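Local structure of Nrps/pks (Streptomyces albus, 4OPF) at residues 26-29 against 30-34; 96-99 against 100-103; 156-159 against 160-163; 265-268 against 269-272. The protein probably acts as a ketosynthase domain of the oxazolomycin assembly line, a modular NRPS/PKS system that relies on no built-in acyltransferases. All blocks are in the same frame, centred on the assembly; numbering follows the deposited sequence.

Contact 1 (26-29 against 30-34); sequences AYWR and LLSEG
L31 lies across the ring of Y27 one helical turn back, and its side chain can be followed outward. CB sits 3.6 Å from Y27 O, the carbonyl that L31 N bonds at 3.0 Å, and CG comes closer still, 3.3 Å from Y27 O. With CG beside the backbone N (chi1 -64°) and the chain extended from there, CD1 reaches over the middle of the tyrosine ring, 3.8 Å from the centroid of Y27 and 13° off the normal: a clear CH-pi contact. CD2, the other branch, only skirts the ring near Y27 CE1. Y27 OH bonds A341 O, which fixes the far end of the ring while L31 covers one face.

W28 and S32 repeat the pairing at the next step. S32 CB lies over the five-membered ring of W28, 4.1 Å from its centroid, while S32 OG turns back to W28 O at 2.9 Å. That carbonyl therefore takes two donors, since S32 N bonds W28 O as well. W28 also packs on L348 and M349 of helix 338-352. The helix ends at a glycine: G34, with positive phi, donates its N to L31 O at 3.2 Å and R35 N returns to L30 O, a classic Schellman motif closing helix 24-33.

Contact 2 (96-99 against 100-103); sequences GYAP and DELK
E101 folds back onto A98 and Y97 where two overlapping type I turns, 98-101 and 99-102, carry the chain from helix 79-95 toward strand 107-112. The side-chain bond comes first: A98 N gives its hydrogen to E101 OE2 at 2.9 Å, nearly straight at 164°, meeting the oxygen on its anti side and somewhat out of the carboxylate plane. CG of E101 stands beside its own backbone N (chi1 -63°) and the chain runs on extended, which brings the carboxylate back over the peptide that precedes A98. The same oxygen, E101 OE2, lies 3.4 Å from Y97 CA.

Beside this grip is an apolar one. L102 crosses Y97 at about a right angle, its CD2 4.0 Å from Y97 CD2 and its CD1 near Y97 CB. E101 OE1 and L102 CD2 both approach the ring obliquely.

The backbone sets these side chains in place. E101 N bonds A98 O at 3.0 Å and L102 N bonds P99 O at 2.9 Å. Further out, R418 forms a salt bridge with E101 OE1, bonds G96 O and lies in a cation-pi contact with the Y97 ring, while Y97 OH is held by D243. L89 and F92 of helix 79-95 receive P99 and L102. The last link is slack: K103 N reaches P99 O at 3.1 Å in a weak, bent bond.

Contact 3 (156-159 against 160-163); sequences VDTA and CSSA
The carboxylate of D157 approaches the hydroxyl of S162, OD1 lying 3.7 Å from S162 OG, but it spends its bonds on other groups. A159 N meets D157 OD1 at 3.0 Å nearly along the C-O axis, making an Asx turn, and R114 forms a salt bridge to the same oxygen. The other flat group is the carbonyl of A159. S162 N stands above its plane, 51° out, and bonds A159 O at 3.0 Å; S162 OG comes in closer to the plane and donates to A159 O at 2.6 Å.

That hydroxyl works in two directions. With OG beside the backbone N of S162 (chi1 -63°), it also accepts from T158 N at 2.7 Å, bridging the 157-158 peptide and the 159-160 peptide. S161 adds a further tie, its OG donating to T158 O at 2.9 Å. At the subunit interface, Q136 and N137 of the second subunit pack against D157 and T158.

A159 takes positive phi, and this sharp bend places C160 in the short 3-10 segment just ahead of helix 162-175, against H333 and E338. The sequence DTACSS and the strand-turn-helix layout are those of the nucleophile elbow in the thiolase fold, consistent with C160 standing where ketosynthases carry their acyl-accepting cysteine.

Contact 4 (265-268 against 269-272); sequences TPNP and AAQR
N267 O is gripped from the first turn of helix 268-282: Q271 N donates to it at 3.2 Å, nearly along the C=O axis, and A270 N adds a weak, bent bond to N267 O at 3.1 Å. The N-H of A270 is shared, because it also makes a weak bond to N267 OD1 at 3.3 Å. N267 is thus the N-cap. Its CG lies opposite the backbone N (chi1 177°), which swings the amide forward over the opening turn and lays CG against the methyl of A270. The other end of the amide, ND2, bonds D257 O, and R150 of the second subunit packs against this side chain.

A water joins the two segments on another flank, accepting from N267 N at 3.0 Å and from Q271 NE2. The same NE2 sits 3.6 Å from P266 CB, while the glutamine chain also rests on I305 of helix 300-314.

P268 takes the first helical position, where its missing N-H costs no bond. P268 O receives R272 N at 3.0 Å in a nearly linear bond (175°). The arginine then bends at chi3 and folds its guanidinium back over the turn, so that P268 O lies 3.8 Å from the plane, over its centre. The chemistry implies a helix start at which the A270 and Q271 N-H groups are met by the oxygens of N267, the A270 bonds being weak, and P268 O, already bonded to R272 N, probably also favours the positive guanidinium whose face it lies over.

In the fold
Along the chain the contacts come in series. Contacts 1, 2 and 3 belong to the N-terminal ketoacyl synthase domain, and contact 4 to the C-terminal one. Each marks an end of a helix, or the loop next to one: contact 1 closes helix 24-33, contact 2 follows helix 79-95, and contacts 3 and 4 open helices 162-175 and 268-282. Contacts 3 and 4 lie nearest each other, centres 18 Å apart, and both meet the second subunit. Contacts 2 and 4 lie farthest apart, 42 Å between centres on opposite sides of the chain's centre. Contact 3, the probable active-site turn, has its centre nearest the chain's centre, about 11 Å away, and the other three lie farther out.

Contact 1 (26-29 against 30-34)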
loop_
_atom_site.group_PDB
_atom_site.type_symbol
_atom_site.label_atom_id
_atom_site.label_comp_id
_atom_site.label_asym_id
_atom_site.label_seq_id
_atom_site.Cartn_x
_atom_site.Cartn_y
_atom_site.Cartn_z
ATOM N N ALA A 26 0.678 2.312 31.105
ATOM C CA ALA A 26 -0.658 2.628 31.521
ATOM C C ALA A 26 -1.700 1.824 30.702
ATOM O O ALA A 26 -2.749 1.450 31.209
ATOM C CB ALA A 26 -0.912 4.134 31.454
ATOM N N TYR A 27 -1.417 1.558 29.431
ATOM C CA TYR A 27 -2.304 0.765 28.636
ATOM C C TYR A 27 -2.392 -0.669 29.219
ATOM O O TYR A 27 -3.461 -1.235 29.316
ATOM C CB TYR A 27 -1.837 0.777 27.179
ATOM C CG TYR A 27 -2.755 0.189 26.173
ATOM C CD1 TYR A 27 -4.096 0.486 26.143
ATOM C CD2 TYR A 27 -2.253 -0.611 25.179
ATOM C CE1 TYR A 27 -4.928 -0.076 25.166
ATOM C CE2 TYR A 27 -3.031 -1.110 24.166
ATOM C CZ TYR A 27 -4.375 -0.841 24.159
ATOM O OH TYR A 27 -5.129 -1.420 23.141
ATOM N N TRP A 28 -1.272 -1.252 29.571
ATOM C CA TRP A 28 -1.255 -2.552 30.167
ATOM C C TRP A 28 -2.009 -2.559 31.484
ATOM O O TRP A 28 -2.760 -3.451 31.713
ATOM C CB TRP A 28 0.161 -3.054 30.388
ATOM C CG TRP A 28 0.173 -4.385 31.058
ATOM C CD1 TRP A 28 0.599 -4.661 32.335
ATOM C CD2 TRP A 28 -0.356 -5.609 30.539
ATOM N NE1 TRP A 28 0.393 -6.002 32.606
ATOM C CE2 TRP A 28 -0.165 -6.602 31.515
ATOM C CE3 TRP A 28 -0.915 -5.973 29.316
ATOM C CZ2 TRP A 28 -0.549 -7.914 31.323
ATOM C CZ3 TRP A 28 -1.244 -7.305 29.093
ATOM C CH2 TRP A 28 -1.096 -8.240 30.099
ATOM N N ARG A 29 -1.843 -1.548 32.324
ATOM C CA ARG A 29 -2.611 -1.461 33.564
ATOM C C ARG A 29 -4.106 -1.377 33.289
ATOM O O ARG A 29 -4.889 -2.088 33.937
ATOM C CB ARG A 29 -2.165 -0.293 34.473
ATOM C CG ARG A 29 -0.850 -0.602 35.197
ATOM C CD ARG A 29 -0.430 0.415 36.241
ATOM N NE ARG A 29 -0.400 1.803 35.759
ATOM C CZ ARG A 29 0.655 2.399 35.162
ATOM N NH1 ARG A 29 0.566 3.679 34.768
ATOM N NH2 ARG A 29 1.798 1.724 34.928
ATOM N N LEU A 30 -4.513 -0.523 32.355
ATOM C CA LEU A 30 -5.897 -0.401 32.008
ATOM C C LEU A 30 -6.480 -1.768 31.600
ATOM O O LEU A 30 -7.565 -2.178 32.101
ATOM C CB LEU A 30 -6.081 0.600 30.864
ATOM C CG LEU A 30 -7.496 0.813 30.340
ATOM C CD1 LEU A 30 -8.199 1.872 31.138
ATOM C CD2 LEU A 30 -7.554 1.245 28.918
ATOM N N LEU A 31 -5.799 -2.461 30.694
ATOM C CA LEU A 31 -6.341 -3.685 30.147
ATOM C C LEU A 31 -6.297 -4.836 31.142
ATOM O O LEU A 31 -7.256 -5.614 31.239
ATOM C CB LEU A 31 -5.570 -4.115 28.941
ATOM C CG LEU A 31 -5.663 -3.123 27.780
ATOM C CD1 LEU A 31 -4.826 -3.634 26.669
ATOM C CD2 LEU A 31 -7.060 -2.791 27.298
ATOM N N SER A 32 -5.190 -4.964 31.852
ATOM C CA SER A 32 -5.037 -6.066 32.743
ATOM C C SER A 32 -5.955 -5.929 33.962
ATOM O O SER A 32 -6.390 -6.934 34.466
ATOM C CB SER A 32 -3.599 -6.213 33.167
ATOM O OG SER A 32 -3.275 -5.134 33.983
ATOM N N GLU A 33 -6.266 -4.712 34.405
ATOM C CA GLU A 33 -7.220 -4.509 35.511
ATOM C C GLU A 33 -8.667 -4.612 35.070
ATOM O O GLU A 33 -9.598 -4.701 35.889
ATOM C CB GLU A 33 -6.981 -3.154 36.166
ATOM C CG GLU A 33 -5.628 -3.184 36.802
ATOM C CD GLU A 33 -5.151 -1.875 37.373
ATOM O OE1 GLU A 33 -5.925 -0.883 37.447
ATOM O OE2 GLU A 33 -3.961 -1.880 37.739
ATOM N N GLY A 34 -8.870 -4.611 33.768
ATOM C CA GLY A 34 -10.201 -4.681 33.193
ATOM C C GLY A 34 -10.936 -3.363 33.319
ATOM O O GLY A 34 -12.176 -3.359 33.426
#

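Contact 2 (96-99 against 100-103)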
loop_
_atom_site.group_PDB
_atom_site.type_symbol
_atom_site.label_atom_id
_atom_site.label_comp_id
_atom_site.label_asym_id
_atom_site.label_seq_id
_atom_site.Cartn_x
_atom_site.Cartn_y
_atom_site.Cartn_z
ATOM N N GLY A 96 15.505 0.933 21.852
ATOM C CA GLY A 96 16.855 1.208 22.255
ATOM C C GLY A 96 17.697 1.868 21.182
ATOM O O GLY A 96 18.918 1.841 21.294
ATOM N N TYR A 97 17.087 2.512 20.187
ATOM C CA TYR A 97 17.849 3.186 19.109
ATOM C C TYR A 97 17.649 4.692 19.244
ATOM O O TYR A 97 16.517 5.155 19.385
ATOM C CB TYR A 97 17.396 2.760 17.691
ATOM C CG TYR A 97 17.824 1.392 17.315
ATOM C CD1 TYR A 97 17.026 0.296 17.599
ATOM C CD2 TYR A 97 19.054 1.173 16.713
ATOM C CE1 TYR A 97 17.441 -0.999 17.290
ATOM C CE2 TYR A 97 19.487 -0.108 16.372
ATOM C CZ TYR A 97 18.691 -1.195 16.678
ATOM O OH TYR A 97 19.121 -2.455 16.378
ATOM N N ALA A 98 18.719 5.457 19.168
ATOM C CA ALA A 98 18.603 6.919 19.052
ATOM C C ALA A 98 18.324 7.209 17.564
ATOM O O ALA A 98 18.719 6.441 16.702
ATOM C CB ALA A 98 19.909 7.609 19.509
ATOM N N PRO A 99 17.670 8.323 17.254
ATOM C CA PRO A 99 17.380 8.667 15.840
ATOM C C PRO A 99 18.612 8.700 14.939
ATOM O O PRO A 99 18.524 8.306 13.761
ATOM C CB PRO A 99 16.783 10.078 15.944
ATOM C CG PRO A 99 16.155 10.090 17.289
ATOM C CD PRO A 99 17.122 9.323 18.172
ATOM N N ASP A 100 19.732 9.205 15.447
ATOM C CA ASP A 100 20.983 9.211 14.685
ATOM C C ASP A 100 21.429 7.832 14.216
ATOM O O ASP A 100 22.075 7.729 13.206
ATOM C CB ASP A 100 22.139 9.814 15.508
ATOM C CG ASP A 100 22.207 11.316 15.397
ATOM O OD1 ASP A 100 21.285 11.933 14.786
ATOM O OD2 ASP A 100 23.175 11.892 15.938
ATOM N N GLU A 101 21.122 6.786 14.948
ATOM C CA GLU A 101 21.437 5.446 14.480
ATOM C C GLU A 101 20.522 4.970 13.324
ATOM O O GLU A 101 20.806 3.942 12.718
ATOM C CB GLU A 101 21.280 4.436 15.607
ATOM C CG GLU A 101 22.224 4.642 16.799
ATOM C CD GLU A 101 21.966 3.612 17.925
ATOM O OE1 GLU A 101 22.525 2.482 17.836
ATOM O OE2 GLU A 101 21.166 3.898 18.862
ATOM N N LEU A 102 19.394 5.641 13.079
ATOM C CA LEU A 102 18.417 5.152 12.111
ATOM C C LEU A 102 18.420 6.010 10.853
ATOM O O LEU A 102 17.919 5.628 9.791
ATOM C CB LEU A 102 17.036 5.085 12.744
ATOM C CG LEU A 102 16.903 4.080 13.877
ATOM C CD1 LEU A 102 15.485 4.027 14.356
ATOM C CD2 LEU A 102 17.286 2.680 13.484
ATOM N N LYS A 103 19.027 7.163 10.941
ATOM C CA LYS A 103 18.953 8.077 9.824
ATOM C C LYS A 103 19.726 7.585 8.601
ATOM O O LYS A 103 20.772 6.955 8.691
ATOM C CB LYS A 103 19.337 9.487 10.258
ATOM C CG LYS A 103 20.762 9.809 10.346
ATOM C CD LYS A 103 20.981 11.148 11.113
ATOM C CE LYS A 103 20.122 12.313 10.620
ATOM N NZ LYS A 103 20.306 12.637 9.163
#

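Contact 3 (156-159 against 160-163)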
loop_
_atom_site.group_PDB
_atom_site.type_symbol
_atom_site.label_atom_id
_atom_site.label_comp_id
_atom_site.label_asym_id
_atom_site.label_seq_id
_atom_site.Cartn_x
_atom_site.Cartn_y
_atom_site.Cartn_z
ATOM N N VAL A 156 -2.209 4.224 4.249
ATOM C CA VAL A 156 -3.416 3.547 3.815
ATOM C C VAL A 156 -4.602 3.924 4.658
ATOM O O VAL A 156 -4.510 4.047 5.874
ATOM C CB VAL A 156 -3.248 2.017 3.757
ATOM C CG1 VAL A 156 -2.244 1.681 2.673
ATOM C CG2 VAL A 156 -2.721 1.466 5.034
ATOM N N ASP A 157 -5.736 4.101 3.996
ATOM C CA ASP A 157 -6.993 4.265 4.731
ATOM C C ASP A 157 -8.055 3.206 4.311
ATOM O O ASP A 157 -8.618 3.290 3.236
ATOM C CB ASP A 157 -7.544 5.667 4.552
ATOM C CG ASP A 157 -8.897 5.850 5.242
ATOM O OD1 ASP A 157 -9.423 4.933 5.980
ATOM O OD2 ASP A 157 -9.397 6.974 5.060
ATOM N N THR A 158 -8.222 2.174 5.139
ATOM C CA THR A 158 -9.241 1.144 4.919
ATOM C C THR A 158 -10.025 1.051 6.208
ATOM O O THR A 158 -10.401 -0.034 6.653
ATOM C CB THR A 158 -8.633 -0.237 4.568
ATOM O OG1 THR A 158 -7.661 -0.605 5.533
ATOM C CG2 THR A 158 -7.967 -0.263 3.200
ATOM N N ALA A 159 -10.293 2.215 6.793
ATOM C CA ALA A 159 -11.101 2.355 8.016
ATOM C C ALA A 159 -10.475 1.563 9.142
ATOM O O ALA A 159 -9.243 1.696 9.375
ATOM C CB ALA A 159 -12.567 1.983 7.751
ATOM N N CYS A 160 -11.239 0.685 9.806
ATOM C CA CYS A 160 -10.746 0.064 11.037
ATOM C C CYS A 160 -9.621 -0.917 10.784
ATOM O O CYS A 160 -8.823 -1.207 11.696
ATOM C CB CYS A 160 -11.896 -0.620 11.801
ATOM S SG CYS A 160 -12.616 -2.036 10.919
ATOM N N SER A 161 -9.517 -1.422 9.555
ATOM C CA SER A 161 -8.433 -2.344 9.221
ATOM C C SER A 161 -7.139 -1.648 8.741
ATOM O O SER A 161 -6.172 -2.319 8.474
ATOM C CB SER A 161 -8.883 -3.361 8.180
ATOM O OG SER A 161 -9.304 -2.675 7.026
ATOM N N SER A 162 -7.102 -0.332 8.736
ATOM C CA SER A 162 -5.984 0.421 8.129
ATOM C C SER A 162 -4.624 0.009 8.698
ATOM O O SER A 162 -3.690 -0.202 7.943
ATOM C CB SER A 162 -6.149 1.896 8.352
ATOM O OG SER A 162 -7.321 2.374 7.725
ATOM N N ALA A 163 -4.517 -0.095 10.008
ATOM C CA ALA A 163 -3.218 -0.428 10.617
ATOM C C ALA A 163 -2.747 -1.855 10.339
ATOM O O ALA A 163 -1.539 -2.097 10.205
ATOM C CB ALA A 163 -3.228 -0.179 12.123
#

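Contact 4 (265-268 against 269-272)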
loop_
_atom_site.group_PDB
_atom_site.type_symbol
_atom_site.label_atom_id
_atom_site.label_comp_id
_atom_site.label_asym_id
_atom_site.label_seq_id
_atom_site.Cartn_x
_atom_site.Cartn_y
_atom_site.Cartn_z
ATOM N N THR A 265 -22.915 -5.393 5.214
ATOM C CA THR A 265 -23.228 -6.800 4.936
ATOM C C THR A 265 -21.909 -7.557 4.827
ATOM O O THR A 265 -21.150 -7.380 3.887
ATOM C CB THR A 265 -24.086 -6.963 3.677
ATOM O OG1 THR A 265 -25.221 -6.108 3.800
ATOM C CG2 THR A 265 -24.561 -8.424 3.515
ATOM N N PRO A 266 -21.613 -8.356 5.830
ATOM C CA PRO A 266 -20.395 -9.136 5.852
ATOM C C PRO A 266 -20.433 -10.288 4.825
ATOM O O PRO A 266 -21.502 -10.665 4.356
ATOM C CB PRO A 266 -20.357 -9.696 7.287
ATOM C CG PRO A 266 -21.418 -8.969 8.015
ATOM C CD PRO A 266 -22.455 -8.617 7.005
ATOM N N ASN A 267 -19.257 -10.769 4.434
ATOM C CA ASN A 267 -19.122 -11.919 3.552
ATOM C C ASN A 267 -18.457 -12.961 4.436
ATOM O O ASN A 267 -17.280 -12.894 4.684
ATOM C CB ASN A 267 -18.244 -11.585 2.349
ATOM C CG ASN A 267 -18.035 -12.763 1.453
ATOM O OD1 ASN A 267 -18.259 -13.887 1.860
ATOM N ND2 ASN A 267 -17.611 -12.525 0.216
ATOM N N PRO A 268 -19.224 -13.871 4.991
ATOM C CA PRO A 268 -18.689 -14.894 5.856
ATOM C C PRO A 268 -17.548 -15.672 5.217
ATOM O O PRO A 268 -16.559 -15.967 5.864
ATOM C CB PRO A 268 -19.893 -15.821 6.091
ATOM C CG PRO A 268 -21.098 -14.912 5.929
ATOM C CD PRO A 268 -20.699 -13.957 4.839
ATOM N N ALA A 269 -17.647 -15.990 3.947
ATOM C CA ALA A 269 -16.572 -16.775 3.257
ATOM C C ALA A 269 -15.245 -15.999 3.223
ATOM O O ALA A 269 -14.159 -16.585 3.338
ATOM C CB ALA A 269 -17.037 -17.132 1.861
ATOM N N ALA A 270 -15.320 -14.660 3.120
ATOM C CA ALA A 270 -14.113 -13.841 3.081
ATOM C C ALA A 270 -13.501 -13.766 4.475
ATOM O O ALA A 270 -12.309 -13.777 4.623
ATOM C CB ALA A 270 -14.435 -12.443 2.581
ATOM N N GLN A 271 -14.317 -13.739 5.510
ATOM C CA GLN A 271 -13.790 -13.789 6.892
ATOM C C GLN A 271 -13.118 -15.117 7.208
ATOM O O GLN A 271 -12.004 -15.112 7.700
ATOM C CB GLN A 271 -14.876 -13.473 7.897
ATOM C CG GLN A 271 -15.405 -12.043 7.750
ATOM C CD GLN A 271 -16.442 -11.661 8.837
ATOM O OE1 GLN A 271 -16.592 -12.322 9.860
ATOM N NE2 GLN A 271 -17.131 -10.596 8.598
ATOM N N ARG A 272 -13.736 -16.235 6.842
ATOM C CA ARG A 272 -13.060 -17.516 6.944
ATOM C C ARG A 272 -11.767 -17.527 6.143
ATOM O O ARG A 272 -10.739 -17.915 6.659
ATOM C CB ARG A 272 -13.953 -18.660 6.499
ATOM C CG ARG A 272 -15.145 -18.909 7.405
ATOM C CD ARG A 272 -15.971 -20.149 7.005
ATOM N NE ARG A 272 -16.795 -19.981 5.832
ATOM C CZ ARG A 272 -18.038 -19.504 5.815
ATOM N NH1 ARG A 272 -18.698 -19.384 4.674
ATOM N NH2 ARG A 272 -18.652 -19.124 6.921
HETATM O O HOH W 1 -16.848 -9.504 5.764
#